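Local coordinates for cerato-platanin-like protein (Moniliophthora perniciosa, PDB 3SUM) that is of unknown function but belongs to the cerato-platanins, a fungal protein family built on a double-psi beta barrel, at residues S19-S24 / T76-V81; W7-Q12 / G89-V94. All coordinates share one frame; numbering follows the deposited sequence.

Interaction 1: residues S19-S24 / T76-V81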
loop_
_atom_site.group_PDB
_atom_site.type_symbol
_atom_site.label_atom_id
_atom_site.label_comp_id
_atom_site.label_asym_id
_atom_site.label_seq_id
_atom_site.Cartn_x
_atom_site.Cartn_y
_atom_site.Cartn_z
ATOM N N SER A 19 6.887 -12.693 7.076
ATOM C CA SER A 19 6.272 -14.014 6.840
ATOM C C SER A 19 4.764 -13.947 7.039
ATOM O O SER A 19 4.012 -14.792 6.541
ATOM C CB SER A 19 6.870 -15.025 7.802
ATOM O OG SER A 19 6.246 -14.842 9.092
ATOM N N GLU A 20 4.294 -12.936 7.770
ATOM C CA GLU A 20 2.901 -12.811 8.058
ATOM C C GLU A 20 2.032 -12.256 6.919
ATOM O O GLU A 20 0.827 -12.152 7.071
ATOM C CB GLU A 20 2.717 -11.912 9.282
ATOM C CG GLU A 20 3.389 -12.468 10.537
ATOM C CD GLU A 20 2.492 -13.467 11.270
ATOM O OE1 GLU A 20 1.302 -13.669 10.884
ATOM O OE2 GLU A 20 2.973 -14.076 12.233
ATOM N N PHE A 21 2.632 -12.020 5.757
ATOM C CA PHE A 21 1.986 -11.337 4.642
ATOM C C PHE A 21 2.104 -12.251 3.468
ATOM O O PHE A 21 3.121 -12.918 3.298
ATOM C CB PHE A 21 2.787 -10.061 4.340
ATOM C CG PHE A 21 2.770 -9.107 5.491
ATOM C CD1 PHE A 21 1.740 -8.206 5.636
ATOM C CD2 PHE A 21 3.714 -9.236 6.519
ATOM C CE1 PHE A 21 1.667 -7.374 6.742
ATOM C CE2 PHE A 21 3.656 -8.391 7.637
ATOM C CZ PHE A 21 2.642 -7.482 7.776
ATOM N N LYS A 22 1.089 -12.259 2.638
ATOM C CA LYS A 22 1.091 -13.228 1.546
ATOM C C LYS A 22 1.998 -12.814 0.445
ATOM O O LYS A 22 2.103 -13.542 -0.536
ATOM C CB LYS A 22 -0.355 -13.370 1.067
ATOM C CG LYS A 22 -1.139 -14.219 2.126
ATOM C CD LYS A 22 -2.625 -14.304 1.810
ATOM C CE LYS A 22 -3.260 -15.451 2.669
ATOM N NZ LYS A 22 -4.735 -15.299 2.639
ATOM N N CYS A 23 2.651 -11.649 0.562
ATOM C CA CYS A 23 3.656 -11.248 -0.406
ATOM C C CYS A 23 5.075 -11.412 0.164
ATOM O O CYS A 23 5.963 -10.711 -0.227
ATOM C CB CYS A 23 3.445 -9.787 -0.846
ATOM S SG CYS A 23 1.920 -9.611 -1.779
ATOM N N SER A 24 5.246 -12.279 1.148
ATOM C CA SER A 24 6.519 -12.368 1.903
ATOM C C SER A 24 7.746 -12.504 0.982
ATOM O O SER A 24 8.813 -11.930 1.245
ATOM C CB SER A 24 6.379 -13.489 2.966
ATOM O OG SER A 24 6.108 -14.720 2.324
ATOM N N THR A 76 2.327 0.294 -1.633
ATOM C CA THR A 76 2.920 -0.905 -2.073
ATOM C C THR A 76 1.985 -2.017 -1.693
ATOM O O THR A 76 1.512 -2.085 -0.561
ATOM C CB THR A 76 4.260 -1.074 -1.370
ATOM O OG1 THR A 76 5.032 0.087 -1.677
ATOM C CG2 THR A 76 5.045 -2.304 -1.943
ATOM N N VAL A 77 1.752 -2.955 -2.629
ATOM C CA VAL A 77 1.000 -4.101 -2.271
ATOM C C VAL A 77 1.901 -5.090 -1.516
ATOM O O VAL A 77 2.902 -5.547 -2.059
ATOM C CB VAL A 77 0.434 -4.778 -3.596
ATOM C CG1 VAL A 77 -0.278 -6.167 -3.253
ATOM C CG2 VAL A 77 -0.604 -3.824 -4.295
ATOM N N VAL A 78 1.518 -5.464 -0.286
ATOM C CA VAL A 78 2.363 -6.263 0.562
ATOM C C VAL A 78 1.630 -7.502 1.073
ATOM O O VAL A 78 2.223 -8.349 1.745
ATOM C CB VAL A 78 2.870 -5.475 1.788
ATOM C CG1 VAL A 78 3.713 -4.174 1.343
ATOM C CG2 VAL A 78 1.698 -5.133 2.801
ATOM N N ASP A 79 0.351 -7.629 0.721
ATOM C CA ASP A 79 -0.400 -8.795 1.242
ATOM C C ASP A 79 -1.621 -8.984 0.342
ATOM O O ASP A 79 -1.813 -8.211 -0.618
ATOM C CB ASP A 79 -0.801 -8.418 2.683
ATOM C CG ASP A 79 -1.302 -9.609 3.510
ATOM O OD1 ASP A 79 -1.235 -10.779 3.055
ATOM O OD2 ASP A 79 -1.781 -9.303 4.608
ATOM N N ARG A 80 -2.473 -9.948 0.629
ATOM C CA ARG A 80 -3.575 -10.243 -0.271
ATOM C C ARG A 80 -4.849 -10.115 0.528
ATOM O O ARG A 80 -4.843 -10.405 1.717
ATOM C CB ARG A 80 -3.518 -11.719 -0.839
ATOM C CG ARG A 80 -2.983 -11.823 -2.326
ATOM C CD ARG A 80 -1.637 -11.015 -2.389
ATOM N NE ARG A 80 -0.972 -11.221 -3.679
ATOM C CZ ARG A 80 -1.116 -10.396 -4.692
ATOM N NH1 ARG A 80 -1.897 -9.351 -4.556
ATOM N NH2 ARG A 80 -0.475 -10.625 -5.822
ATOM N N VAL A 81 -5.919 -9.633 -0.093
ATOM C CA VAL A 81 -7.267 -9.868 0.430
ATOM C C VAL A 81 -7.914 -10.583 -0.745
ATOM O O VAL A 81 -7.451 -10.443 -1.876
ATOM C CB VAL A 81 -8.005 -8.579 0.728
ATOM C CG1 VAL A 81 -7.460 -8.002 2.011
ATOM C CG2 VAL A 81 -7.858 -7.561 -0.424
HETATM O O HOH W 1 0.501 -13.713 -3.121
HETATM O O HOH W 2 -5.804 -13.099 2.730
#
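The carboxylate of D79 organises this contact, in which the turn F21-S24 sits against residues V77-R80. D79 OD1 accepts the backbone N-H of K22 at 2.8 Å from N, nearly straight at 167°, although the donor approaches from above the carboxylate plane. The same OD1 takes a second, weak bond from R80 N, also at 2.8 Å, so two backbone donors grip one oxygen. With CG anti to the backbone N (chi1 -167°), the group reaches back to the turn and stands steeply, 76°, against the F21 ring, whose edge meets D79 through CD1, 3.9 Å from D79 CB. Packing is closest around the V78 carbonyl, where V78 O lies 3.2 Å from C23 CB and equally 3.2 Å from F21 CB. C23 SG covers one face of the R80 guanidinium, 3.8 Å from NE, while NH1 and NH2 bond to the carbonyls of A53 and T58. The K22 and R80 side is looser and wet. The extended K22 chain runs past R80 with CD 3.8 Å from R80 CB, one water links K22 O to R80 NE, another joins K22 NZ to R80 O, and E82 supplies a salt bridge to NZ. A disulfide ties C23 to C60, before strand 63-68; the D79 bond and V78 packing hold the turn on strand 71-79 of the double-psi beta barrel, the cerato-platanin fold.

Interaction 2: residues W7-Q12 / G89-V94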
loop_
_atom_site.group_PDB
_atom_site.type_symbol
_atom_site.label_atom_id
_atom_site.label_comp_id
_atom_site.label_asym_id
_atom_site.label_seq_id
_atom_site.Cartn_x
_atom_site.Cartn_y
_atom_site.Cartn_z
ATOM N N TRP A 7 -9.181 0.071 6.305
ATOM C CA TRP A 7 -7.953 0.184 7.006
ATOM C C TRP A 7 -7.815 -0.941 8.019
ATOM O O TRP A 7 -8.791 -1.505 8.517
ATOM C CB TRP A 7 -7.794 1.588 7.629
ATOM C CG TRP A 7 -8.851 1.996 8.641
ATOM C CD1 TRP A 7 -9.947 2.747 8.403
ATOM C CD2 TRP A 7 -8.860 1.689 10.026
ATOM N NE1 TRP A 7 -10.635 2.934 9.566
ATOM C CE2 TRP A 7 -10.006 2.254 10.571
ATOM C CE3 TRP A 7 -8.008 0.933 10.858
ATOM C CZ2 TRP A 7 -10.337 2.150 11.954
ATOM C CZ3 TRP A 7 -8.315 0.841 12.220
ATOM C CH2 TRP A 7 -9.477 1.427 12.756
ATOM N N ASP A 8 -6.567 -1.183 8.362
ATOM C CA ASP A 8 -6.176 -2.275 9.256
ATOM C C ASP A 8 -4.787 -1.918 9.736
ATOM O O ASP A 8 -3.855 -1.727 8.955
ATOM C CB ASP A 8 -6.121 -3.619 8.475
ATOM C CG ASP A 8 -5.848 -4.860 9.344
ATOM O OD1 ASP A 8 -5.284 -4.790 10.415
ATOM O OD2 ASP A 8 -6.088 -5.980 8.835
ATOM N N ASP A 9 -4.649 -1.972 11.053
ATOM C CA ASP A 9 -3.426 -1.714 11.757
ATOM C C ASP A 9 -2.308 -2.634 11.342
ATOM O O ASP A 9 -1.138 -2.242 11.391
ATOM C CB ASP A 9 -3.721 -1.935 13.255
ATOM C CG ASP A 9 -2.523 -1.605 14.146
ATOM O OD1 ASP A 9 -2.331 -0.386 14.383
ATOM O OD2 ASP A 9 -1.832 -2.556 14.606
ATOM N N LYS A 10 -2.640 -3.851 10.864
ATOM C CA LYS A 10 -1.597 -4.783 10.425
ATOM C C LYS A 10 -0.549 -4.127 9.520
ATOM O O LYS A 10 0.648 -4.375 9.600
ATOM C CB LYS A 10 -2.236 -5.966 9.611
ATOM C CG LYS A 10 -1.186 -6.982 9.193
ATOM C CD LYS A 10 -1.891 -8.207 8.469
ATOM C CE LYS A 10 -0.914 -9.314 8.057
ATOM N NZ LYS A 10 -1.529 -10.428 7.112
ATOM N N PHE A 11 -1.023 -3.330 8.571
ATOM C CA PHE A 11 -0.145 -2.784 7.529
ATOM C C PHE A 11 0.678 -1.582 7.985
ATOM O O PHE A 11 1.445 -1.029 7.210
ATOM C CB PHE A 11 -1.014 -2.502 6.331
ATOM C CG PHE A 11 -1.739 -3.734 5.945
ATOM C CD1 PHE A 11 -1.014 -4.854 5.532
ATOM C CD2 PHE A 11 -3.122 -3.812 6.053
ATOM C CE1 PHE A 11 -1.695 -6.086 5.223
ATOM C CE2 PHE A 11 -3.808 -5.000 5.751
ATOM C CZ PHE A 11 -3.093 -6.148 5.310
ATOM N N GLN A 12 0.540 -1.215 9.241
ATOM C CA GLN A 12 1.527 -0.248 9.748
ATOM C C GLN A 12 2.157 -0.774 11.017
ATOM O O GLN A 12 2.690 0.010 11.855
ATOM C CB GLN A 12 0.922 1.148 9.955
ATOM C CG GLN A 12 -0.207 1.243 10.913
ATOM C CD GLN A 12 -0.694 2.636 10.999
ATOM O OE1 GLN A 12 -0.828 3.311 9.975
ATOM N NE2 GLN A 12 -0.883 3.138 12.243
ATOM N N GLY A 89 -5.573 -0.858 3.745
ATOM C CA GLY A 89 -4.308 -0.180 3.921
ATOM C C GLY A 89 -4.050 0.113 5.397
ATOM O O GLY A 89 -4.912 -0.010 6.263
ATOM N N GLY A 90 -2.837 0.513 5.675
ATOM C CA GLY A 90 -2.456 0.910 7.012
ATOM C C GLY A 90 -3.326 2.033 7.449
ATOM O O GLY A 90 -3.747 2.844 6.658
ATOM N N THR A 91 -3.542 2.112 8.742
ATOM C CA THR A 91 -4.417 3.111 9.314
ATOM C C THR A 91 -4.086 4.579 8.929
ATOM O O THR A 91 -4.969 5.343 8.490
ATOM C CB THR A 91 -4.397 2.912 10.824
ATOM O OG1 THR A 91 -4.487 1.490 11.084
ATOM C CG2 THR A 91 -5.494 3.669 11.486
ATOM N N ASP A 92 -2.852 4.981 9.118
ATOM C CA ASP A 92 -2.478 6.372 8.875
ATOM C C ASP A 92 -2.567 6.665 7.374
ATOM O O ASP A 92 -3.020 7.714 6.919
ATOM C CB ASP A 92 -0.989 6.498 9.233
ATOM C CG ASP A 92 -0.706 6.394 10.774
ATOM O OD1 ASP A 92 -1.632 6.380 11.546
ATOM O OD2 ASP A 92 0.495 6.322 11.122
ATOM N N LEU A 93 -2.104 5.717 6.567
ATOM C CA LEU A 93 -2.264 5.877 5.111
ATOM C C LEU A 93 -3.714 6.202 4.764
ATOM O O LEU A 93 -4.025 7.149 4.032
ATOM C CB LEU A 93 -1.793 4.581 4.420
ATOM C CG LEU A 93 -2.350 4.289 3.034
ATOM C CD1 LEU A 93 -1.685 5.302 2.053
ATOM C CD2 LEU A 93 -2.089 2.857 2.604
ATOM N N VAL A 94 -4.648 5.387 5.262
ATOM C CA VAL A 94 -6.009 5.528 4.911
ATOM C C VAL A 94 -6.626 6.770 5.461
ATOM O O VAL A 94 -7.309 7.528 4.743
ATOM C CB VAL A 94 -6.840 4.221 5.305
ATOM C CG1 VAL A 94 -8.304 4.438 5.011
ATOM C CG2 VAL A 94 -6.256 3.016 4.510
HETATM O O HOH W 3 -3.994 1.273 13.615
HETATM O O HOH W 4 -0.375 3.523 7.293
#
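One face of the W7 indole carries the methyl of T91, with CG2 3.7 Å above the ring plane and offset toward the rim, an off-centre CH-pi contact. T91 OG1 approaches the same ring obliquely, the Y107 ring meets it with planes about 35° apart, and the backbone O of Y107 accepts W7 NE1. The F11 ring has K10 CB over the centre of one face, and G89 C and G90 N come to it obliquely. The amide of Q12 and the carboxylate of D92 cross with planes 70° apart. All this gathers where strand 4-7 runs parallel to strand 86-89 in the barrel sheet. W7 forms a parallel bridge with G89, D8 N donates to G89 O at 2.9 Å, and G90, at the N-cap position, leads into helix 91-97. Beyond the bridge, an Asx turn (D8 OD1 accepting K10 N at 2.8 Å) opens the 3-10 segment 9-11, which carries the chain round to Q12. Q12 CG sits in the crowded position between backbone N and carbonyl carbon, the chain extended beyond it, so the amide reaches D92. Q12 OE1 accepts D92 N at 2.8 Å and 174°, from a donor above its carbonyl plane, while NE2 makes a weak bond to D92 OD1 at 3.4 Å. An alanine in place of Q12 has no OE1 to accept D92 N or hold the water shared with L93 N, and would probably loosen the loop's grip on the helix start. Another water bridges D9 OD1 and T91 OG1. On the apolar side, V94 CB packs against W7 CB at 3.6 Å.

How the interactions relate
Along the chain the order is 7-12, 19-24, 76-81, 89-94, so interaction 2 encloses interaction 1. Their centres lie about 13 Å apart, and both draw on strands of one mixed sheet, in which strand 4-7 neighbours 86-89, which is separated from 71-79 by strand 50-52. The segment 7-12 joins them directly. K10 NZ forms a salt bridge with D79 OD2 at 2.8 Å and probably a hydrogen bond to E20 O, while K10 CE touches F21 CE1 at 3.5 Å and F11 CE1 packs on D79 OD2. D79 is thus bonded through OD1 within interaction 1 and through OD2 to interaction 2, so the two contacts form one continuous network that ties the loop between strand 4-7 and helix 24-28 to the barrel.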